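Local atomic coordinates of carbonic anhydrase (Neosartorya fumigata, PDB entry 6LAC), a protein that probably catalyses the reversible hydration of carbon dioxide to hydrogencarbonate and a proton, using one zinc ion per subunit. Residues V110-L122 and R132-H144. The protein carries 1 engineered substitution. Numbering follows the deposited sequence.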
loop_
_atom_site.group_PDB
_atom_site.type_symbol
_atom_site.label_atom_id
_atom_site.label_comp_id
_atom_site.label_asym_id
_atom_site.label_seq_id
_atom_site.Cartn_x
_atom_site.Cartn_y
_atom_site.Cartn_z
ATOM N N VAL A 110 -17.283 -5.537 5.765
ATOM C CA VAL A 110 -17.061 -4.274 6.529
ATOM C C VAL A 110 -17.971 -3.174 6.001
ATOM O O VAL A 110 -18.634 -2.488 6.784
ATOM C CB VAL A 110 -15.591 -3.859 6.446
ATOM C CG1 VAL A 110 -15.372 -2.447 6.993
ATOM C CG2 VAL A 110 -14.764 -4.916 7.149
ATOM N N LEU A 111 -18.023 -3.014 4.683
ATOM C CA LEU A 111 -18.849 -1.938 4.090
ATOM C C LEU A 111 -20.345 -2.263 4.277
ATOM O O LEU A 111 -21.103 -1.320 4.509
ATOM C CB LEU A 111 -18.469 -1.769 2.617
ATOM C CG LEU A 111 -17.085 -1.173 2.404
ATOM C CD1 LEU A 111 -16.746 -1.144 0.939
ATOM C CD2 LEU A 111 -16.946 0.214 2.983
ATOM N N ASP A 112 -20.738 -3.536 4.176
ATOM C CA ASP A 112 -22.156 -3.899 4.410
ATOM C C ASP A 112 -22.491 -3.488 5.840
ATOM O O ASP A 112 -23.578 -2.883 6.071
ATOM C CB ASP A 112 -22.424 -5.362 4.041
ATOM C CG ASP A 112 -22.543 -5.624 2.542
ATOM O OD1 ASP A 112 -22.731 -4.650 1.760
ATOM O OD2 ASP A 112 -22.427 -6.790 2.159
ATOM N N THR A 113 -21.670 -3.873 6.811
ATOM C CA THR A 113 -21.899 -3.497 8.206
ATOM C C THR A 113 -21.907 -1.979 8.415
ATOM O O THR A 113 -22.724 -1.504 9.191
ATOM C CB THR A 113 -20.886 -4.176 9.108
ATOM O OG1 THR A 113 -21.277 -5.542 9.120
ATOM C CG2 THR A 113 -20.877 -3.609 10.503
ATOM N N LEU A 114 -21.013 -1.200 7.787
ATOM C CA LEU A 114 -21.095 0.273 7.896
ATOM C C LEU A 114 -22.467 0.729 7.444
ATOM O O LEU A 114 -23.050 1.592 8.067
ATOM C CB LEU A 114 -20.064 0.978 7.021
ATOM C CG LEU A 114 -18.664 1.049 7.566
ATOM C CD1 LEU A 114 -17.794 1.709 6.497
ATOM C CD2 LEU A 114 -18.634 1.814 8.882
ATOM N N ARG A 115 -22.865 0.276 6.255
ATOM C CA ARG A 115 -24.111 0.759 5.636
ATOM C C ARG A 115 -25.291 0.416 6.543
ATOM O O ARG A 115 -26.207 1.221 6.610
ATOM C CB ARG A 115 -24.261 0.200 4.221
ATOM C CG ARG A 115 -23.252 0.794 3.242
ATOM C CD ARG A 115 -23.483 0.594 1.751
ATOM N NE ARG A 115 -22.806 -0.623 1.406
ATOM C CZ ARG A 115 -21.713 -0.814 0.655
ATOM N NH1 ARG A 115 -21.152 0.209 0.008
ATOM N NH2 ARG A 115 -21.178 -2.027 0.529
ATOM N N SER A 116 -25.327 -0.781 7.142
ATOM C CA SER A 116 -26.473 -1.190 8.003
ATOM C C SER A 116 -26.400 -0.464 9.348
ATOM O O SER A 116 -27.419 0.071 9.799
ATOM C CB SER A 116 -26.548 -2.683 8.146
ATOM O OG SER A 116 -25.376 -3.229 8.721
ATOM N N THR A 117 -25.226 -0.409 9.983
ATOM C CA THR A 117 -25.042 0.257 11.296
ATOM C C THR A 117 -25.460 1.729 11.158
ATOM O O THR A 117 -26.151 2.255 12.062
ATOM C CB THR A 117 -23.603 0.086 11.793
ATOM O OG1 THR A 117 -23.343 -1.315 11.850
ATOM C CG2 THR A 117 -23.339 0.776 13.113
ATOM N N HIS A 118 -25.045 2.417 10.089
ATOM C CA HIS A 118 -25.240 3.873 9.917
ATOM C C HIS A 118 -26.324 4.217 8.895
ATOM O O HIS A 118 -26.263 5.289 8.355
ATOM C CB HIS A 118 -23.874 4.522 9.606
ATOM C CG HIS A 118 -22.841 4.240 10.640
ATOM N ND1 HIS A 118 -22.889 4.778 11.919
ATOM C CD2 HIS A 118 -21.780 3.410 10.627
ATOM C CE1 HIS A 118 -21.850 4.359 12.613
ATOM N NE2 HIS A 118 -21.158 3.477 11.849
ATOM N N ARG A 119 -27.296 3.321 8.717
ATOM C CA ARG A 119 -28.339 3.443 7.667
ATOM C C ARG A 119 -29.085 4.784 7.795
ATOM O O ARG A 119 -29.347 5.399 6.789
ATOM C CB ARG A 119 -29.299 2.252 7.718
ATOM C CG ARG A 119 -30.266 2.205 6.540
ATOM C CD ARG A 119 -31.040 0.895 6.448
ATOM N NE ARG A 119 -32.050 0.766 7.498
ATOM C CZ ARG A 119 -32.956 -0.211 7.591
ATOM N NH1 ARG A 119 -32.995 -1.184 6.692
ATOM N NH2 ARG A 119 -33.822 -0.213 8.593
ATOM N N ARG A 120 -29.482 5.180 9.007
ATOM C CA ARG A 120 -30.302 6.411 9.186
ATOM C C ARG A 120 -29.459 7.648 8.876
ATOM O O ARG A 120 -29.976 8.562 8.240
ATOM C CB ARG A 120 -30.876 6.487 10.600
ATOM C CG ARG A 120 -31.867 5.378 10.907
ATOM C CD ARG A 120 -32.902 5.868 11.918
ATOM N NE ARG A 120 -33.983 4.903 12.124
ATOM C CZ ARG A 120 -33.893 3.832 12.907
ATOM N NH1 ARG A 120 -32.776 3.598 13.571
ATOM N NH2 ARG A 120 -34.921 3.011 13.026
ATOM N N THR A 121 -28.187 7.670 9.287
ATOM C CA THR A 121 -27.242 8.740 8.894
ATOM C C THR A 121 -27.164 8.784 7.357
ATOM O O THR A 121 -27.368 9.850 6.751
ATOM C CB THR A 121 -25.857 8.555 9.523
ATOM O OG1 THR A 121 -25.938 8.611 10.949
ATOM C CG2 THR A 121 -24.889 9.618 9.069
ATOM N N LEU A 122 -26.869 7.649 6.731
ATOM C CA LEU A 122 -26.626 7.629 5.270
ATOM C C LEU A 122 -27.909 8.026 4.533
ATOM O O LEU A 122 -27.814 8.803 3.590
ATOM C CB LEU A 122 -26.161 6.227 4.863
ATOM C CG LEU A 122 -24.788 5.844 5.424
ATOM C CD1 LEU A 122 -24.462 4.397 5.120
ATOM C CD2 LEU A 122 -23.709 6.750 4.888
ATOM N N ARG A 132 -19.392 10.595 0.777
ATOM C CA ARG A 132 -18.416 11.288 1.639
ATOM C C ARG A 132 -18.608 10.831 3.080
ATOM O O ARG A 132 -17.628 10.608 3.779
ATOM C CB ARG A 132 -18.605 12.796 1.518
ATOM C CG ARG A 132 -18.140 13.348 0.184
ATOM C CD ARG A 132 -18.412 14.811 0.043
ATOM N NE ARG A 132 -17.439 15.621 0.698
ATOM C CZ ARG A 132 -16.298 16.061 0.142
ATOM N NH1 ARG A 132 -15.925 15.721 -1.085
ATOM N NH2 ARG A 132 -15.530 16.832 0.847
ATOM N N ALA A 133 -19.837 10.724 3.542
ATOM C CA ALA A 133 -20.107 10.199 4.896
ATOM C C ALA A 133 -19.591 8.776 5.025
ATOM O O ALA A 133 -19.034 8.431 6.061
ATOM C CB ALA A 133 -21.588 10.317 5.178
ATOM N N LEU A 134 -19.770 7.911 4.035
ATOM C CA LEU A 134 -19.299 6.535 4.130
ATOM C C LEU A 134 -17.781 6.527 4.227
ATOM O O LEU A 134 -17.214 5.769 5.041
ATOM C CB LEU A 134 -19.768 5.782 2.895
ATOM C CG LEU A 134 -19.688 4.282 3.008
ATOM C CD1 LEU A 134 -20.573 3.736 4.144
ATOM C CD2 LEU A 134 -20.113 3.673 1.672
ATOM N N VAL A 135 -17.104 7.394 3.500
ATOM C CA VAL A 135 -15.616 7.484 3.637
ATOM C C VAL A 135 -15.261 7.791 5.099
ATOM O O VAL A 135 -14.330 7.205 5.660
ATOM C CB VAL A 135 -15.059 8.520 2.665
ATOM C CG1 VAL A 135 -13.672 8.947 3.016
ATOM C CG2 VAL A 135 -15.097 8.002 1.236
ATOM N N GLU A 136 -15.912 8.793 5.676
ATOM C CA GLU A 136 -15.600 9.250 7.053
ATOM C C GLU A 136 -15.903 8.139 8.041
ATOM O O GLU A 136 -15.107 7.899 8.978
ATOM C CB GLU A 136 -16.424 10.504 7.392
ATOM C CG GLU A 136 -16.081 11.704 6.537
ATOM C CD GLU A 136 -17.075 12.850 6.535
ATOM O OE1 GLU A 136 -18.085 12.710 7.247
ATOM O OE2 GLU A 136 -16.837 13.841 5.789
ATOM N N LEU A 137 -17.059 7.520 7.912
ATOM C CA LEU A 137 -17.475 6.460 8.833
ATOM C C LEU A 137 -16.485 5.316 8.755
ATOM O O LEU A 137 -16.218 4.647 9.764
ATOM C CB LEU A 137 -18.913 6.010 8.566
ATOM C CG LEU A 137 -19.987 7.046 8.945
ATOM C CD1 LEU A 137 -21.272 6.728 8.233
ATOM C CD2 LEU A 137 -20.211 7.058 10.450
ATOM N N ASN A 138 -16.033 4.959 7.553
ATOM C CA ASN A 138 -15.059 3.858 7.405
ATOM C C ASN A 138 -13.784 4.218 8.175
ATOM O O ASN A 138 -13.234 3.353 8.838
ATOM C CB ASN A 138 -14.834 3.560 5.938
ATOM C CG ASN A 138 -13.897 2.420 5.696
ATOM O OD1 ASN A 138 -14.113 1.346 6.239
ATOM N ND2 ASN A 138 -12.872 2.690 4.877
ATOM N N VAL A 139 -13.300 5.435 8.034
ATOM C CA VAL A 139 -12.081 5.842 8.804
ATOM C C VAL A 139 -12.347 5.680 10.296
ATOM O O VAL A 139 -11.539 5.025 10.977
ATOM C CB VAL A 139 -11.637 7.267 8.486
ATOM C CG1 VAL A 139 -10.481 7.662 9.390
ATOM C CG2 VAL A 139 -11.209 7.411 7.020
ATOM N N LEU A 140 -13.482 6.153 10.781
ATOM C CA LEU A 140 -13.752 6.075 12.241
ATOM C C LEU A 140 -13.792 4.629 12.659
ATOM O O LEU A 140 -13.208 4.289 13.705
ATOM C CB LEU A 140 -15.064 6.771 12.519
ATOM C CG LEU A 140 -15.044 8.290 12.473
ATOM C CD1 LEU A 140 -16.477 8.811 12.554
ATOM C CD2 LEU A 140 -14.182 8.879 13.579
ATOM N N GLU A 141 -14.477 3.771 11.907
ATOM C CA GLU A 141 -14.603 2.357 12.329
ATOM C C GLU A 141 -13.270 1.659 12.171
ATOM O O GLU A 141 -12.929 0.816 13.025
ATOM C CB GLU A 141 -15.752 1.703 11.561
ATOM C CG GLU A 141 -17.084 2.347 11.913
ATOM C CD GLU A 141 -17.858 1.815 13.105
ATOM O OE1 GLU A 141 -17.212 1.411 14.117
ATOM O OE2 GLU A 141 -19.124 1.793 13.014
ATOM N N GLN A 142 -12.456 1.977 11.181
ATOM C CA GLN A 142 -11.127 1.337 11.107
ATOM C C GLN A 142 -10.238 1.764 12.283
ATOM O O GLN A 142 -9.499 0.950 12.787
ATOM C CB GLN A 142 -10.445 1.674 9.786
ATOM C CG GLN A 142 -11.134 1.049 8.573
ATOM C CD GLN A 142 -11.135 -0.445 8.629
ATOM O OE1 GLN A 142 -10.134 -1.062 8.915
ATOM N NE2 GLN A 142 -12.264 -1.075 8.327
ATOM N N VAL A 143 -10.278 3.026 12.659
ATOM C CA VAL A 143 -9.498 3.459 13.850
ATOM C C VAL A 143 -9.943 2.695 15.112
ATOM O O VAL A 143 -9.083 2.140 15.805
ATOM C CB VAL A 143 -9.639 4.971 14.007
ATOM C CG1 VAL A 143 -9.098 5.401 15.380
ATOM C CG2 VAL A 143 -8.954 5.692 12.868
ATOM N N HIS A 144 -11.252 2.607 15.299
ATOM C CA HIS A 144 -11.768 1.955 16.527
ATOM C C HIS A 144 -11.401 0.478 16.495
ATOM O O HIS A 144 -10.902 -0.090 17.482
ATOM C CB HIS A 144 -13.271 2.150 16.622
ATOM C CG HIS A 144 -13.890 1.331 17.702
ATOM N ND1 HIS A 144 -13.711 1.666 19.031
ATOM C CD2 HIS A 144 -14.572 0.166 17.668
ATOM C CE1 HIS A 144 -14.302 0.758 19.795
ATOM N NE2 HIS A 144 -14.849 -0.176 18.981
#
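Leu114 enters helix 132-144 as a knob into a hole, seated among Leu134, Leu137, Asn138 and Glu141. Its two methyls divide the work: CD1 lies 3.5 Å from CB of Asn138, whereas CD2 comes within 3.4 Å of CG of Glu141. The fit is close although the axes of 110-117 and 132-144 stay 10.5 Å apart and cross at 110°, consistent with leucines filling the gap. Leu122, from the short following helix 119-123, continues this apolar core, its CD1 lying 4.1 Å from CD1 of Leu134 and its CD2 meeting Ala133 and Leu137.

His118, which leaves helical geometry after helix 107-117 and N-caps helix 119-123, forms with Glu141 the partly exposed polar side. CD2 of Leu137 sits 3.7 Å from the centroid of its imidazole, almost directly over the ring centre, a CH-pi contact; CG2 of Thr117 lies over the opposite face, nearer the rim. At the ring edge, NE2 donates to OE2 of Glu141 over 2.9 Å, nearly straight at 164°, on the anti side, somewhat tilted out of the carboxylate plane. The bend of Glu141 at chi2 (-88°) turns its carboxylate toward the imidazole. Packing thins at exposed Thr117, whose CG2 is 4.3 Å from OE2 of Glu141.

On the buried side, ND2 of Asn138 is satisfied by the carbonyl of Gly59 and OE1 of Gln142 by the amide of Met62. The Asn138 side chain is about 8 Å from the zinc ion, which puts that end of the contact near the metal site. Apolar interlocking thus joins the helices, while the edge bond and two face contacts together probably restrain the imidazole's rotation, and the carboxylate would favour its protonation.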